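Local coordinates for cellulase CEL9M (Clostridium cellulolyticum, PDB 1IA6), which probably hydrolyses internal beta-1,4-glucosidic linkages in cellulose and related beta-glucans, as a family 9 glycoside hydrolase that carries bound zinc and calcium, at residues A[350-364]-A[379-393]. Residues are numbered along the deposited sequence; the frame is centred on the assembly and turned at random.
Sequences YIIGYGSNWCIHPHH and KPAKHLLTGALVGGP
Residues 350-364 and 379-393 meet loop against loop, flanking the short helix 365-368 in sequence, and a single antiparallel beta bridge, Ile351 with Leu389, shows how backbone bonds can order chains that form no regular strand. Val390 N reaches Tyr350 O almost head-on (3.2 Å), and Ile352 gives its N-H to Ala388 O while its own O receives Gly387 N at 2.8 Å. With CG1 beside its backbone N (chi1 -65°), Ile352 sends CD1 to Val390 CG1 and lays CG2 against Leu385 O and Leu384 CD1. On Tyr350, Val390 CG2 meets the ring edge at CD1, whereas Pro393 CD lies over a face, a CH-pi contact 4.2 Å from the ring centroid. In this family 9 catalytic module, an (alpha/alpha)6 barrel, the loop pair probably borders the active site: Ile360 N hydrogen-bonds to OD2 of Asp401, a predicted catalytic residue. Ile360 O takes Ala381 N at 3.0 Å and also a water that bridges to Ala381 O. A second water, in the plane of the His361 ring, links ND1 with Lys379 O. Leu385 CD1 sits 4.1 Å from the centroid of His364, over the ring face, while Asn20 OD1 and Ala367 N hold that imidazole by its two nitrogens.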
# COMPACT_ATOMS: atom_id res chain seq x y z
N TYR A 350 -17.70 0.71 4.27
CA TYR A 350 -16.55 1.56 4.55
C TYR A 350 -15.72 1.82 3.30
O TYR A 350 -14.65 2.44 3.36
CB TYR A 350 -15.72 0.96 5.68
CG TYR A 350 -16.37 1.22 7.02
CD1 TYR A 350 -16.48 2.51 7.52
CD2 TYR A 350 -16.94 0.18 7.76
CE1 TYR A 350 -17.14 2.78 8.72
CE2 TYR A 350 -17.60 0.43 8.97
CZ TYR A 350 -17.69 1.73 9.44
OH TYR A 350 -18.34 2.00 10.63
N ILE A 351 -16.23 1.34 2.17
CA ILE A 351 -15.58 1.57 0.88
C ILE A 351 -16.49 2.58 0.18
O ILE A 351 -17.65 2.29 -0.12
CB ILE A 351 -15.50 0.29 0.02
CG1 ILE A 351 -14.59 -0.73 0.69
CG2 ILE A 351 -14.97 0.64 -1.36
CD1 ILE A 351 -14.51 -2.05 -0.07
N ILE A 352 -15.97 3.78 -0.07
CA ILE A 352 -16.78 4.81 -0.72
C ILE A 352 -17.24 4.37 -2.12
O ILE A 352 -16.47 3.79 -2.88
CB ILE A 352 -15.98 6.13 -0.83
CG1 ILE A 352 -15.72 6.69 0.58
CG2 ILE A 352 -16.76 7.15 -1.67
CD1 ILE A 352 -14.84 7.92 0.59
N GLY A 353 -18.50 4.64 -2.43
CA GLY A 353 -19.02 4.29 -3.74
C GLY A 353 -19.48 2.84 -3.89
O GLY A 353 -19.92 2.43 -4.96
N TYR A 354 -19.35 2.07 -2.82
CA TYR A 354 -19.77 0.67 -2.83
C TYR A 354 -20.79 0.44 -1.73
O TYR A 354 -20.73 1.05 -0.67
CB TYR A 354 -18.55 -0.24 -2.61
CG TYR A 354 -18.89 -1.71 -2.43
CD1 TYR A 354 -19.40 -2.19 -1.22
CD2 TYR A 354 -18.73 -2.62 -3.48
CE1 TYR A 354 -19.73 -3.53 -1.05
CE2 TYR A 354 -19.06 -3.96 -3.32
CZ TYR A 354 -19.56 -4.41 -2.11
OH TYR A 354 -19.89 -5.73 -1.96
N GLY A 355 -21.74 -0.45 -1.99
CA GLY A 355 -22.74 -0.77 -0.98
C GLY A 355 -23.68 0.36 -0.61
O GLY A 355 -24.16 1.08 -1.48
N SER A 356 -23.93 0.54 0.68
CA SER A 356 -24.85 1.60 1.09
C SER A 356 -24.36 2.57 2.15
O SER A 356 -23.44 2.28 2.92
CB SER A 356 -26.18 0.98 1.53
OG SER A 356 -25.99 0.06 2.59
N ASN A 357 -25.00 3.74 2.17
CA ASN A 357 -24.71 4.81 3.12
C ASN A 357 -23.23 5.03 3.40
O ASN A 357 -22.82 5.10 4.55
CB ASN A 357 -25.45 4.54 4.43
CG ASN A 357 -25.70 5.80 5.22
OD1 ASN A 357 -26.03 6.84 4.65
ND2 ASN A 357 -25.57 5.72 6.54
N TRP A 358 -22.44 5.18 2.34
CA TRP A 358 -21.00 5.38 2.49
C TRP A 358 -20.62 6.80 2.92
O TRP A 358 -21.44 7.72 2.90
CB TRP A 358 -20.29 5.02 1.18
CG TRP A 358 -20.74 5.81 -0.01
CD1 TRP A 358 -20.49 7.12 -0.27
CD2 TRP A 358 -21.50 5.32 -1.13
NE1 TRP A 358 -21.04 7.49 -1.48
CE2 TRP A 358 -21.66 6.40 -2.02
CE3 TRP A 358 -22.05 4.07 -1.46
CZ2 TRP A 358 -22.36 6.27 -3.23
CZ3 TRP A 358 -22.74 3.95 -2.66
CH2 TRP A 358 -22.89 5.04 -3.53
N CYS A 359 -19.37 6.96 3.32
CA CYS A 359 -18.83 8.24 3.79
C CYS A 359 -18.96 9.34 2.73
O CYS A 359 -18.59 9.14 1.57
CB CYS A 359 -17.36 8.04 4.17
SG CYS A 359 -16.47 9.53 4.68
N ILE A 360 -19.47 10.50 3.12
CA ILE A 360 -19.63 11.61 2.19
C ILE A 360 -18.64 12.74 2.43
O ILE A 360 -18.62 13.72 1.68
CB ILE A 360 -21.07 12.20 2.23
CG1 ILE A 360 -21.35 12.76 3.63
CG2 ILE A 360 -22.08 11.12 1.87
CD1 ILE A 360 -22.70 13.46 3.74
N HIS A 361 -17.83 12.61 3.48
CA HIS A 361 -16.84 13.62 3.84
C HIS A 361 -15.40 13.08 3.84
O HIS A 361 -14.67 13.26 4.81
CB HIS A 361 -17.14 14.18 5.23
CG HIS A 361 -18.36 15.05 5.28
ND1 HIS A 361 -18.34 16.38 4.92
CD2 HIS A 361 -19.63 14.79 5.66
CE1 HIS A 361 -19.55 16.90 5.07
NE2 HIS A 361 -20.35 15.95 5.52
N PRO A 362 -14.97 12.41 2.75
CA PRO A 362 -13.59 11.90 2.76
C PRO A 362 -12.57 13.03 2.84
O PRO A 362 -12.76 14.10 2.25
CB PRO A 362 -13.50 11.14 1.44
CG PRO A 362 -14.42 11.94 0.54
CD PRO A 362 -15.61 12.19 1.44
N HIS A 363 -11.49 12.81 3.59
CA HIS A 363 -10.44 13.82 3.72
C HIS A 363 -9.56 13.68 2.47
O HIS A 363 -8.49 13.08 2.51
CB HIS A 363 -9.61 13.56 4.98
CG HIS A 363 -8.60 14.63 5.26
ND1 HIS A 363 -8.94 15.96 5.39
CD2 HIS A 363 -7.26 14.56 5.44
CE1 HIS A 363 -7.85 16.67 5.63
NE2 HIS A 363 -6.82 15.84 5.67
N HIS A 364 -10.03 14.25 1.37
CA HIS A 364 -9.33 14.16 0.09
C HIS A 364 -9.57 15.46 -0.68
O HIS A 364 -10.71 15.78 -1.04
CB HIS A 364 -9.86 12.94 -0.67
CG HIS A 364 -9.08 12.57 -1.89
ND1 HIS A 364 -9.28 13.17 -3.11
CD2 HIS A 364 -8.11 11.64 -2.08
CE1 HIS A 364 -8.48 12.62 -4.01
NE2 HIS A 364 -7.76 11.69 -3.41
N LYS A 379 -18.03 21.33 3.22
CA LYS A 379 -19.19 20.74 2.57
C LYS A 379 -18.88 19.31 2.13
O LYS A 379 -17.72 18.91 2.06
CB LYS A 379 -19.59 21.56 1.34
CG LYS A 379 -19.96 23.00 1.64
CD LYS A 379 -20.27 23.77 0.36
CE LYS A 379 -21.48 23.20 -0.36
NZ LYS A 379 -21.80 23.94 -1.62
N PRO A 380 -19.92 18.51 1.84
CA PRO A 380 -19.73 17.12 1.40
C PRO A 380 -18.95 17.10 0.09
O PRO A 380 -19.11 17.99 -0.75
CB PRO A 380 -21.16 16.62 1.22
CG PRO A 380 -21.93 17.42 2.23
CD PRO A 380 -21.35 18.80 2.04
N ALA A 381 -18.11 16.09 -0.08
CA ALA A 381 -17.30 15.95 -1.29
C ALA A 381 -18.14 16.09 -2.56
O ALA A 381 -19.17 15.43 -2.71
CB ALA A 381 -16.58 14.61 -1.29
N LYS A 382 -17.68 16.94 -3.47
CA LYS A 382 -18.37 17.18 -4.73
C LYS A 382 -18.29 15.97 -5.66
O LYS A 382 -19.24 15.67 -6.39
CB LYS A 382 -17.76 18.40 -5.43
CG LYS A 382 -18.49 18.85 -6.69
CD LYS A 382 -17.78 20.04 -7.35
CE LYS A 382 -17.70 21.24 -6.42
NZ LYS A 382 -16.93 22.37 -7.02
N HIS A 383 -17.17 15.26 -5.61
CA HIS A 383 -16.96 14.09 -6.47
C HIS A 383 -16.95 12.78 -5.69
O HIS A 383 -16.56 12.74 -4.52
CB HIS A 383 -15.64 14.25 -7.23
CG HIS A 383 -15.54 15.54 -7.98
ND1 HIS A 383 -16.35 15.83 -9.06
CD2 HIS A 383 -14.74 16.62 -7.80
CE1 HIS A 383 -16.05 17.04 -9.51
NE2 HIS A 383 -15.07 17.54 -8.77
N LEU A 384 -17.38 11.70 -6.33
CA LEU A 384 -17.42 10.38 -5.70
C LEU A 384 -16.05 9.70 -5.78
O LEU A 384 -15.57 9.39 -6.88
CB LEU A 384 -18.48 9.50 -6.36
CG LEU A 384 -18.69 8.11 -5.76
CD1 LEU A 384 -19.21 8.24 -4.33
CD2 LEU A 384 -19.66 7.31 -6.60
N LEU A 385 -15.44 9.46 -4.62
CA LEU A 385 -14.12 8.83 -4.55
C LEU A 385 -14.28 7.31 -4.50
O LEU A 385 -13.99 6.66 -3.49
CB LEU A 385 -13.38 9.34 -3.30
CG LEU A 385 -11.92 8.93 -3.08
CD1 LEU A 385 -11.07 9.41 -4.24
CD2 LEU A 385 -11.42 9.55 -1.78
N THR A 386 -14.73 6.74 -5.61
CA THR A 386 -14.97 5.31 -5.73
C THR A 386 -13.81 4.41 -5.29
O THR A 386 -12.68 4.59 -5.71
CB THR A 386 -15.33 4.95 -7.18
OG1 THR A 386 -16.45 5.74 -7.60
CG2 THR A 386 -15.67 3.47 -7.31
N GLY A 387 -14.13 3.45 -4.42
CA GLY A 387 -13.14 2.49 -3.96
C GLY A 387 -12.26 2.83 -2.76
O GLY A 387 -11.51 1.97 -2.29
N ALA A 388 -12.36 4.05 -2.24
CA ALA A 388 -11.53 4.43 -1.11
C ALA A 388 -11.96 3.80 0.21
O ALA A 388 -13.13 3.82 0.57
CB ALA A 388 -11.52 5.96 -0.96
N LEU A 389 -10.99 3.24 0.92
CA LEU A 389 -11.25 2.66 2.24
C LEU A 389 -11.00 3.79 3.23
O LEU A 389 -9.90 4.36 3.27
CB LEU A 389 -10.28 1.50 2.51
CG LEU A 389 -10.39 0.84 3.89
CD1 LEU A 389 -11.71 0.08 4.01
CD2 LEU A 389 -9.23 -0.12 4.09
N VAL A 390 -12.00 4.14 4.03
CA VAL A 390 -11.82 5.21 5.00
C VAL A 390 -11.17 4.71 6.29
O VAL A 390 -11.04 3.51 6.50
CB VAL A 390 -13.16 5.90 5.34
CG1 VAL A 390 -13.74 6.54 4.09
CG2 VAL A 390 -14.14 4.90 5.92
N GLY A 391 -10.76 5.65 7.15
CA GLY A 391 -10.12 5.27 8.40
C GLY A 391 -10.90 4.21 9.16
O GLY A 391 -10.35 3.17 9.53
N GLY A 392 -12.18 4.47 9.40
CA GLY A 392 -12.99 3.50 10.11
C GLY A 392 -13.62 4.03 11.39
O GLY A 392 -13.45 5.20 11.72
N PRO A 393 -14.36 3.18 12.12
CA PRO A 393 -15.04 3.52 13.37
C PRO A 393 -14.18 3.42 14.62
O PRO A 393 -13.02 3.01 14.56
CB PRO A 393 -16.17 2.50 13.41
CG PRO A 393 -15.47 1.26 12.91
CD PRO A 393 -14.65 1.79 11.73
O HOH W 1 -19.84 13.40 -1.04
O HOH W 2 -16.09 17.40 3.65